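Long-range contacts in yersinopine synthase (Yersinia pestis, PDB 6C4L), which catalyses the NADPH-dependent reductive condensation of pyruvate with an amino-acid-derived intermediate, the last step in making the metallophore yersinopine: residues A[108-113]-A[135-140]; A[170-175]-A[202-207]; A[208-213]-A[327-332]. All coordinates share one frame; numbering follows the deposited sequence.

Contact 1: A[108-113]-A[135-140]; sequences LILAVP and VILLSS
Ile109 and Ile136 lie side by side on one face of the sheet, pointing the same way, with CG1 of Ile109 4.0 Å from CD1 of Ile136. Paired in register on the same face and with CG1 anti to the carbonyl carbon in both (chi1 -62° and -59°), the two chains run alongside each other; beta-branched residues suit extended strands of this kind. On the other face Leu110 and Val135 meet at a slant, CD1 of Leu110 resting 3.7 Å from CG1 of Val135, while CD2 of Leu137 reaches back to CB of Leu110. The backbones beneath are in parallel register, with Ile136 N bonded to Leu108 O and Leu110 N to Ile136 O, both at 2.9 Å.

Strand 107-110, helix 117-123 and strand 134-137 form a beta-alpha-beta unit, consistent with a Rossmann-type dinucleotide-binding fold. Tyr117 and Leu121 of the helix pack on Leu110, and strand 25-28 flanks strand 107-110.

One step further along, Leu138 N donates to Leu110 O, at 3.2 Å. The CG of Leu138 extends opposite its own backbone N (chi1 -176°), and CD2 arrives 4.1 Å from CB of Ala111, a methyl small enough for the leucine branch to lie close to CA as well. Leu138 also approaches Ala33 of the NADP(+) site. As the chains separate, one water donates to Leu110 O and Val112 O and accepts from Ser139 N.

Contact 2: A[170-175]-A[202-207]; sequences ADTKYI and YRAYTK
Ala170 opens the pairing with its small CB, 3.9 Å from CG2 of Thr206. At Asp171 the carbonyl O takes the N-H of Lys207, and the side chain adds a salt bridge: NZ of Lys207 lies 2.8 Å from OD2, on its syn side and 24° out of the carboxylate plane. Lys207 achieves this by bending at chi3, which turns its amine back across the aspartate.

Thr172, an experimentally established NADP(+)-binding residue, faces Thr206 in a non-hydrogen-bonded pair. Their OG1 atoms are 3.0 Å apart, but each hydroxyl has another partner, Tyr168 OH for Thr172 and Gln36 OE1 for Thr206. Threonine suits both places, being beta-branched for the strand and polar for this small network, while CG2 of Thr172 packs on CB of Ala204.

Lys173 and Tyr205 form the hydrogen-bonded pair, with Lys173 N to Tyr205 O at 2.9 Å and Tyr205 N to Lys173 O at 2.8 Å. Their side chains run alongside each other. With chi1 at 76°, the Tyr205 ring sits over its own backbone and swings toward the partner strand, bringing CE1 3.5 Å from CB of Lys173 and 3.3 Å from Tyr174 O, which lies at the ring edge.

Tyr174 leaves the pairing with its CB directed away, though Arg203 O still lies at the edge of its ring; its hydroxyl bonds to Ala30 O in the nucleotide-binding loop. Ile175 completes the segment by laying CG1 near CD1 of Tyr205.

This antiparallel pair is set against helix 32-44, where Pro32 meets Thr172 and Tyr174 and Ile35 meets Ala204. Strand 71-76 bonds to the other edge of strand 203-217, and Lys58 of helix 57-68 approaches Tyr174.

Contact 3: A[208-213]-A[327-332]; sequences AFKQRI and DDNYPV
Arg212 and Asp328 cross at about a right angle and form a salt bridge, NH1 lying 3.0 Å from OD1 in a weak, bent hydrogen bond. The guanidinium and carboxylate planes are 56° apart, so the two groups do not share the flat, two-bonded arrangement possible for such a pair. The conformation of Arg212 accounts for its approach: CG lies between backbone N and carbonyl carbon (chi1 54°), and a further bend at chi3 brings CD of Arg212 within 3.4 Å of Asp328 OD1. NH1 of Arg212 is also 3.1 Å from Asp327 O. Arginine suits this place because its long chain carries a positive charge to the Asp328 carboxylate.

Gln211 takes a straighter route. Its chain is extended beyond CG (chi2 -173°), and NE2 makes a weak hydrogen bond of 2.8 Å to Asp327 O. Glutamine suits the place because its amide N-H can donate to a backbone carbonyl near the end of helix 321-328, where carbonyls commonly lack a partner in the next turn.

Lys210 bends at chi2 and chi4, and its CE passes 3.4 Å from OD1 of Asn329. The amine itself bonds to Ser167 OG, while ND2 of Asn329 goes to Phe324 O. The other oxygen of Asp328, OD2, is hydrogen-bonded to Tyr214 OH.

Strand 203-217 and helix 321-328 thus meet through polar groups. A carboxylate near a helix C-terminus would be poorly placed by itself, and the Arg212 charge probably offsets this; with both cross-contact bonds weak, the join is likely more electrostatic than directional.

Contact 1 belongs to the buried core, whereas contact 2 lies at the surface and contact 3 is partly buried. All three reach the same mixed sheet, but contact 1 is a parallel pairing lined by aliphatic side chains, and contact 2 an antiparallel pairing of mixed chemistry, with hydroxyls, a salt bridge and an aromatic ring. Contacts 2 and 3 share strand 203-217 and touch where Asp171 N lies 2.9 Å from Ala208 O, a probable hydrogen bond. In contact 3 the partner of strand 203-217 is no strand: polar side chains from it meet the end of helix 321-328. Contact 2 contains the NADP(+)-binding Thr172, while contact 1 comes near that site through Leu138.

Contact 1: A[108-113]-A[135-140]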
loop_
_atom_site.group_PDB
_atom_site.type_symbol
_atom_site.label_atom_id
_atom_site.label_comp_id
_atom_site.label_asym_id
_atom_site.label_seq_id
_atom_site.Cartn_x
_atom_site.Cartn_y
_atom_site.Cartn_z
ATOM N N LEU A 108 3.669 -33.084 29.300
ATOM C CA LEU A 108 4.740 -32.511 28.500
ATOM C C LEU A 108 4.143 -31.434 27.614
ATOM O O LEU A 108 3.134 -31.668 26.940
ATOM C CB LEU A 108 5.408 -33.555 27.607
ATOM C CG LEU A 108 6.216 -34.703 28.166
ATOM C CD1 LEU A 108 7.095 -35.204 27.032
ATOM C CD2 LEU A 108 7.028 -34.282 29.384
ATOM N N ILE A 109 4.743 -30.253 27.617
ATOM C CA ILE A 109 4.316 -29.187 26.719
ATOM C C ILE A 109 5.478 -28.880 25.776
ATOM O O ILE A 109 6.561 -28.477 26.217
ATOM C CB ILE A 109 3.856 -27.936 27.471
ATOM C CG1 ILE A 109 2.621 -28.246 28.352
ATOM C CG2 ILE A 109 3.468 -26.890 26.462
ATOM C CD1 ILE A 109 2.275 -27.200 29.381
ATOM N N LEU A 110 5.266 -29.092 24.478
ATOM C CA LEU A 110 6.296 -28.797 23.464
ATOM C C LEU A 110 6.160 -27.332 23.082
ATOM O O LEU A 110 5.262 -26.948 22.328
ATOM C CB LEU A 110 6.164 -29.736 22.276
ATOM C CG LEU A 110 6.940 -31.044 22.553
ATOM C CD1 LEU A 110 6.180 -31.899 23.529
ATOM C CD2 LEU A 110 7.235 -31.846 21.327
ATOM N N ALA A 111 7.013 -26.510 23.682
ATOM C CA ALA A 111 7.171 -25.118 23.317
ATOM C C ALA A 111 8.169 -24.907 22.184
ATOM O O ALA A 111 8.292 -23.782 21.703
ATOM C CB ALA A 111 7.613 -24.313 24.537
ATOM N N VAL A 112 8.858 -25.952 21.736
ATOM C CA VAL A 112 9.802 -25.860 20.616
ATOM C C VAL A 112 9.003 -25.687 19.331
ATOM O O VAL A 112 7.819 -26.050 19.291
ATOM C CB VAL A 112 10.695 -27.108 20.540
ATOM C CG1 VAL A 112 11.507 -27.274 21.815
ATOM C CG2 VAL A 112 9.856 -28.356 20.271
ATOM N N PRO A 113 9.583 -25.160 18.252
ATOM C CA PRO A 113 8.815 -25.043 17.016
ATOM C C PRO A 113 8.496 -26.418 16.454
ATOM O O PRO A 113 9.173 -27.419 16.721
ATOM C CB PRO A 113 9.729 -24.237 16.078
ATOM C CG PRO A 113 11.086 -24.428 16.609
ATOM C CD PRO A 113 10.945 -24.628 18.106
ATOM N N VAL A 135 0.333 -34.690 26.128
ATOM C CA VAL A 135 1.385 -33.975 25.427
ATOM C C VAL A 135 0.723 -32.874 24.633
ATOM O O VAL A 135 -0.137 -33.154 23.796
ATOM C CB VAL A 135 2.193 -34.902 24.507
ATOM C CG1 VAL A 135 3.178 -34.097 23.684
ATOM C CG2 VAL A 135 2.924 -35.972 25.330
ATOM N N ILE A 136 1.122 -31.633 24.891
ATOM C CA ILE A 136 0.471 -30.452 24.320
ATOM C C ILE A 136 1.416 -29.820 23.301
ATOM O O ILE A 136 2.552 -29.474 23.635
ATOM C CB ILE A 136 0.093 -29.440 25.408
ATOM C CG1 ILE A 136 -0.852 -30.117 26.427
ATOM C CG2 ILE A 136 -0.590 -28.220 24.804
ATOM C CD1 ILE A 136 -1.126 -29.311 27.669
ATOM N N LEU A 137 0.926 -29.641 22.077
ATOM C CA LEU A 137 1.690 -29.056 20.959
ATOM C C LEU A 137 1.309 -27.582 20.873
ATOM O O LEU A 137 0.245 -27.219 20.376
ATOM C CB LEU A 137 1.389 -29.806 19.671
ATOM C CG LEU A 137 1.587 -31.320 19.868
ATOM C CD1 LEU A 137 1.291 -32.129 18.612
ATOM C CD2 LEU A 137 3.012 -31.605 20.310
ATOM N N LEU A 138 2.186 -26.744 21.407
ATOM C CA LEU A 138 1.828 -25.381 21.734
ATOM C C LEU A 138 1.684 -24.534 20.480
ATOM O O LEU A 138 0.744 -23.740 20.365
ATOM C CB LEU A 138 2.883 -24.800 22.679
ATOM C CG LEU A 138 2.592 -23.388 23.189
ATOM C CD1 LEU A 138 1.389 -23.430 24.122
ATOM C CD2 LEU A 138 3.812 -22.792 23.891
ATOM N N SER A 139 2.603 -24.682 19.527
ATOM C CA SER A 139 2.509 -23.992 18.238
ATOM C C SER A 139 2.587 -25.037 17.130
ATOM O O SER A 139 3.611 -25.195 16.442
ATOM C CB SER A 139 3.581 -22.924 18.067
ATOM O OG SER A 139 3.047 -21.913 17.220
ATOM N N SER A 140 1.469 -25.717 16.926
ATOM C CA SER A 140 1.437 -26.887 16.081
ATOM C C SER A 140 1.575 -26.508 14.607
ATOM O O SER A 140 1.527 -25.349 14.225
ATOM C CB SER A 140 0.139 -27.639 16.303
ATOM O OG SER A 140 0.324 -29.011 16.059
HETATM O O HOH W 1 5.229 -25.875 19.920
#

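Contact 2: A[170-175]-A[202-207]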
loop_
_atom_site.group_PDB
_atom_site.type_symbol
_atom_site.label_atom_id
_atom_site.label_comp_id
_atom_site.label_asym_id
_atom_site.label_seq_id
_atom_site.Cartn_x
_atom_site.Cartn_y
_atom_site.Cartn_z
ATOM N N ALA A 170 0.329 -15.677 22.596
ATOM C CA ALA A 170 0.806 -14.353 22.976
ATOM C C ALA A 170 1.962 -13.929 22.079
ATOM O O ALA A 170 2.611 -14.750 21.431
ATOM C CB ALA A 170 1.280 -14.322 24.429
ATOM N N ASP A 171 2.229 -12.626 22.075
ATOM C CA ASP A 171 3.451 -12.060 21.498
ATOM C C ASP A 171 4.408 -11.802 22.661
ATOM O O ASP A 171 4.284 -10.793 23.363
ATOM C CB ASP A 171 3.131 -10.779 20.739
ATOM C CG ASP A 171 4.368 -10.138 20.125
ATOM O OD1 ASP A 171 5.470 -10.727 20.229
ATOM O OD2 ASP A 171 4.234 -9.041 19.535
ATOM N N THR A 172 5.330 -12.734 22.896
ATOM C CA THR A 172 6.275 -12.662 24.005
ATOM C C THR A 172 7.700 -12.635 23.467
ATOM O O THR A 172 8.006 -13.292 22.472
ATOM C CB THR A 172 6.131 -13.873 24.956
ATOM O OG1 THR A 172 4.762 -14.028 25.335
ATOM C CG2 THR A 172 6.980 -13.687 26.212
ATOM N N LYS A 173 8.578 -11.900 24.154
ATOM C CA LYS A 173 9.948 -11.705 23.697
ATOM C C LYS A 173 10.867 -11.461 24.891
ATOM O O LYS A 173 10.415 -11.170 26.001
ATOM C CB LYS A 173 10.024 -10.535 22.710
ATOM C CG LYS A 173 9.189 -10.746 21.441
ATOM C CD LYS A 173 9.359 -9.624 20.415
ATOM C CE LYS A 173 10.818 -9.541 19.890
ATOM N NZ LYS A 173 11.023 -8.432 18.898
ATOM N N TYR A 174 12.172 -11.574 24.656
ATOM C CA TYR A 174 13.114 -11.341 25.740
ATOM C C TYR A 174 13.326 -9.842 25.953
ATOM O O TYR A 174 12.938 -8.999 25.135
ATOM C CB TYR A 174 14.461 -12.008 25.465
ATOM C CG TYR A 174 14.467 -13.524 25.396
ATOM C CD1 TYR A 174 14.404 -14.300 26.557
ATOM C CD2 TYR A 174 14.572 -14.180 24.173
ATOM C CE1 TYR A 174 14.428 -15.688 26.494
ATOM C CE2 TYR A 174 14.603 -15.568 24.100
ATOM C CZ TYR A 174 14.527 -16.315 25.262
ATOM O OH TYR A 174 14.547 -17.695 25.194
ATOM N N ILE A 175 13.964 -9.518 27.077
ATOM C CA ILE A 175 14.366 -8.144 27.372
ATOM C C ILE A 175 15.854 -7.961 27.061
ATOM O O ILE A 175 16.271 -6.968 26.453
ATOM C CB ILE A 175 14.060 -7.786 28.837
ATOM C CG1 ILE A 175 12.575 -7.973 29.122
ATOM C CG2 ILE A 175 14.408 -6.340 29.118
ATOM C CD1 ILE A 175 12.159 -7.381 30.438
ATOM N N TYR A 202 16.154 -15.393 31.212
ATOM C CA TYR A 202 15.166 -15.721 32.229
ATOM C C TYR A 202 14.183 -14.574 32.447
ATOM O O TYR A 202 13.495 -14.548 33.467
ATOM C CB TYR A 202 15.878 -16.076 33.538
ATOM C CG TYR A 202 16.824 -14.988 33.956
ATOM C CD1 TYR A 202 16.379 -13.930 34.732
ATOM C CD2 TYR A 202 18.146 -14.980 33.525
ATOM C CE1 TYR A 202 17.229 -12.907 35.094
ATOM C CE2 TYR A 202 19.003 -13.956 33.876
ATOM C CZ TYR A 202 18.530 -12.921 34.663
ATOM O OH TYR A 202 19.358 -11.892 35.041
ATOM N N ARG A 203 14.114 -13.633 31.505
ATOM C CA ARG A 203 13.280 -12.445 31.610
ATOM C C ARG A 203 12.579 -12.217 30.280
ATOM O O ARG A 203 13.235 -12.157 29.236
ATOM C CB ARG A 203 14.103 -11.195 31.954
ATOM C CG ARG A 203 14.620 -11.123 33.381
ATOM C CD ARG A 203 14.912 -9.670 33.825
ATOM N NE ARG A 203 14.714 -9.513 35.267
ATOM C CZ ARG A 203 13.655 -8.941 35.846
ATOM N NH1 ARG A 203 12.672 -8.415 35.113
ATOM N NH2 ARG A 203 13.584 -8.889 37.180
ATOM N N ALA A 204 11.256 -12.055 30.320
ATOM C CA ALA A 204 10.487 -11.844 29.102
ATOM C C ALA A 204 9.478 -10.729 29.310
ATOM O O ALA A 204 9.157 -10.350 30.435
ATOM C CB ALA A 204 9.750 -13.112 28.665
ATOM N N TYR A 205 8.984 -10.200 28.201
ATOM C CA TYR A 205 7.853 -9.293 28.232
ATOM C C TYR A 205 6.845 -9.752 27.192
ATOM O O TYR A 205 7.207 -10.233 26.112
ATOM C CB TYR A 205 8.267 -7.806 27.986
ATOM C CG TYR A 205 8.595 -7.424 26.550
ATOM C CD1 TYR A 205 9.714 -7.947 25.899
ATOM C CD2 TYR A 205 7.812 -6.493 25.858
ATOM C CE1 TYR A 205 10.033 -7.578 24.579
ATOM C CE2 TYR A 205 8.118 -6.117 24.542
ATOM C CZ TYR A 205 9.230 -6.669 23.914
ATOM O OH TYR A 205 9.541 -6.314 22.617
ATOM N N THR A 206 5.574 -9.609 27.544
ATOM C CA THR A 206 4.467 -9.963 26.665
ATOM C C THR A 206 3.760 -8.678 26.232
ATOM O O THR A 206 3.263 -7.923 27.075
ATOM C CB THR A 206 3.512 -10.928 27.370
ATOM O OG1 THR A 206 4.173 -12.193 27.583
ATOM C CG2 THR A 206 2.248 -11.153 26.545
ATOM N N LYS A 207 3.738 -8.428 24.920
ATOM C CA LYS A 207 3.095 -7.236 24.369
ATOM C C LYS A 207 1.582 -7.380 24.258
ATOM O O LYS A 207 0.857 -6.387 24.397
ATOM C CB LYS A 207 3.639 -6.936 22.971
ATOM C CG LYS A 207 5.022 -6.292 22.913
ATOM C CD LYS A 207 5.425 -6.014 21.456
ATOM C CE LYS A 207 6.310 -7.117 20.875
ATOM N NZ LYS A 207 6.256 -7.137 19.378
#

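Contact 3: A[208-213]-A[327-332]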
loop_
_atom_site.group_PDB
_atom_site.type_symbol
_atom_site.label_atom_id
_atom_site.label_comp_id
_atom_site.label_asym_id
_atom_site.label_seq_id
_atom_site.Cartn_x
_atom_site.Cartn_y
_atom_site.Cartn_z
ATOM N N ALA A 208 1.097 -8.590 23.992
ATOM C CA ALA A 208 -0.256 -8.800 23.498
ATOM C C ALA A 208 -0.634 -10.267 23.645
ATOM O O ALA A 208 0.231 -11.145 23.644
ATOM C CB ALA A 208 -0.364 -8.380 22.031
ATOM N N PHE A 209 -1.935 -10.519 23.744
ATOM C CA PHE A 209 -2.478 -11.867 23.742
ATOM C C PHE A 209 -3.417 -12.040 22.558
ATOM O O PHE A 209 -4.041 -11.085 22.089
ATOM C CB PHE A 209 -3.240 -12.164 25.028
ATOM C CG PHE A 209 -2.394 -12.129 26.258
ATOM C CD1 PHE A 209 -1.621 -13.222 26.612
ATOM C CD2 PHE A 209 -2.393 -11.013 27.080
ATOM C CE1 PHE A 209 -0.851 -13.192 27.766
ATOM C CE2 PHE A 209 -1.632 -10.973 28.236
ATOM C CZ PHE A 209 -0.853 -12.062 28.578
ATOM N N LYS A 210 -3.548 -13.284 22.114
ATOM C CA LYS A 210 -4.345 -13.620 20.940
ATOM C C LYS A 210 -5.839 -13.515 21.249
ATOM O O LYS A 210 -6.263 -13.672 22.400
ATOM C CB LYS A 210 -4.012 -15.043 20.478
ATOM C CG LYS A 210 -2.896 -15.133 19.443
ATOM C CD LYS A 210 -3.479 -15.064 18.045
ATOM C CE LYS A 210 -2.410 -14.947 16.998
ATOM N NZ LYS A 210 -1.370 -16.020 17.117
ATOM N N GLN A 211 -6.642 -13.282 20.197
ATOM C CA GLN A 211 -8.104 -13.253 20.332
ATOM C C GLN A 211 -8.659 -14.624 20.676
ATOM O O GLN A 211 -9.425 -14.784 21.638
ATOM C CB GLN A 211 -8.769 -12.809 19.032
ATOM C CG GLN A 211 -8.531 -11.411 18.597
ATOM C CD GLN A 211 -9.396 -11.096 17.407
ATOM O OE1 GLN A 211 -10.594 -10.858 17.551
ATOM N NE2 GLN A 211 -8.810 -11.147 16.215
ATOM N N ARG A 212 -8.352 -15.607 19.830
ATOM C CA ARG A 212 -8.803 -16.972 20.006
ATOM C C ARG A 212 -7.690 -17.919 19.580
ATOM O O ARG A 212 -6.760 -17.534 18.875
ATOM C CB ARG A 212 -10.079 -17.244 19.202
ATOM C CG ARG A 212 -10.017 -16.926 17.734
ATOM C CD ARG A 212 -11.404 -17.114 17.104
ATOM N NE ARG A 212 -12.427 -16.304 17.784
ATOM C CZ ARG A 212 -12.657 -15.013 17.541
ATOM N NH1 ARG A 212 -11.951 -14.360 16.603
ATOM N NH2 ARG A 212 -13.613 -14.375 18.228
ATOM N N ILE A 213 -7.805 -19.162 20.048
ATOM C CA ILE A 213 -6.907 -20.263 19.728
ATOM C C ILE A 213 -7.796 -21.444 19.378
ATOM O O ILE A 213 -8.785 -21.701 20.077
ATOM C CB ILE A 213 -5.997 -20.617 20.923
ATOM C CG1 ILE A 213 -5.115 -19.431 21.316
ATOM C CG2 ILE A 213 -5.153 -21.865 20.638
ATOM C CD1 ILE A 213 -4.071 -19.060 20.278
ATOM N N ASP A 327 -10.333 -11.518 11.153
ATOM C CA ASP A 327 -11.197 -11.634 12.326
ATOM C C ASP A 327 -10.581 -12.470 13.454
ATOM O O ASP A 327 -10.894 -12.235 14.619
ATOM C CB ASP A 327 -12.550 -12.240 11.925
ATOM C CG ASP A 327 -13.374 -11.344 10.972
ATOM O OD1 ASP A 327 -12.958 -10.201 10.630
ATOM O OD2 ASP A 327 -14.456 -11.811 10.536
ATOM N N ASP A 328 -9.717 -13.436 13.166
ATOM C CA ASP A 328 -9.077 -14.199 14.241
ATOM C C ASP A 328 -7.707 -13.659 14.646
ATOM O O ASP A 328 -7.163 -14.128 15.653
ATOM C CB ASP A 328 -8.935 -15.663 13.835
ATOM C CG ASP A 328 -10.283 -16.342 13.614
ATOM O OD1 ASP A 328 -11.310 -15.756 14.002
ATOM O OD2 ASP A 328 -10.313 -17.466 13.045
ATOM N N ASN A 329 -7.147 -12.680 13.907
ATOM C CA ASN A 329 -5.755 -12.250 14.095
ATOM C C ASN A 329 -5.564 -10.727 14.158
ATOM O O ASN A 329 -5.341 -10.174 15.239
ATOM C CB ASN A 329 -4.875 -12.839 12.988
ATOM C CG ASN A 329 -4.633 -14.335 13.151
ATOM O OD1 ASN A 329 -3.672 -14.755 13.809
ATOM N ND2 ASN A 329 -5.504 -15.148 12.546
ATOM N N TYR A 330 -5.594 -10.027 13.010
ATOM C CA TYR A 330 -5.294 -8.590 12.994
ATOM C C TYR A 330 -6.206 -7.872 11.997
ATOM O O TYR A 330 -6.062 -8.072 10.788
ATOM C CB TYR A 330 -3.828 -8.333 12.631
ATOM C CG TYR A 330 -2.853 -9.216 13.388
ATOM C CD1 TYR A 330 -2.478 -8.924 14.701
ATOM C CD2 TYR A 330 -2.318 -10.356 12.796
ATOM C CE1 TYR A 330 -1.583 -9.747 15.396
ATOM C CE2 TYR A 330 -1.434 -11.187 13.487
ATOM C CZ TYR A 330 -1.071 -10.873 14.781
ATOM O OH TYR A 330 -0.194 -11.698 15.455
ATOM N N PRO A 331 -7.155 -7.060 12.447
ATOM C CA PRO A 331 -8.148 -6.497 11.527
ATOM C C PRO A 331 -7.671 -5.236 10.838
ATOM O O PRO A 331 -6.793 -4.509 11.310
ATOM C CB PRO A 331 -9.329 -6.184 12.446
ATOM C CG PRO A 331 -8.694 -5.822 13.710
ATOM C CD PRO A 331 -7.543 -6.819 13.854
ATOM N N VAL A 332 -8.285 -4.988 9.691
ATOM C CA VAL A 332 -8.086 -3.719 9.008
ATOM C C VAL A 332 -9.462 -3.129 8.743
ATOM O O VAL A 332 -10.479 -3.848 8.701
ATOM C CB VAL A 332 -7.254 -3.894 7.712
ATOM C CG1 VAL A 332 -5.879 -4.483 8.052
ATOM C CG2 VAL A 332 -7.993 -4.754 6.710
#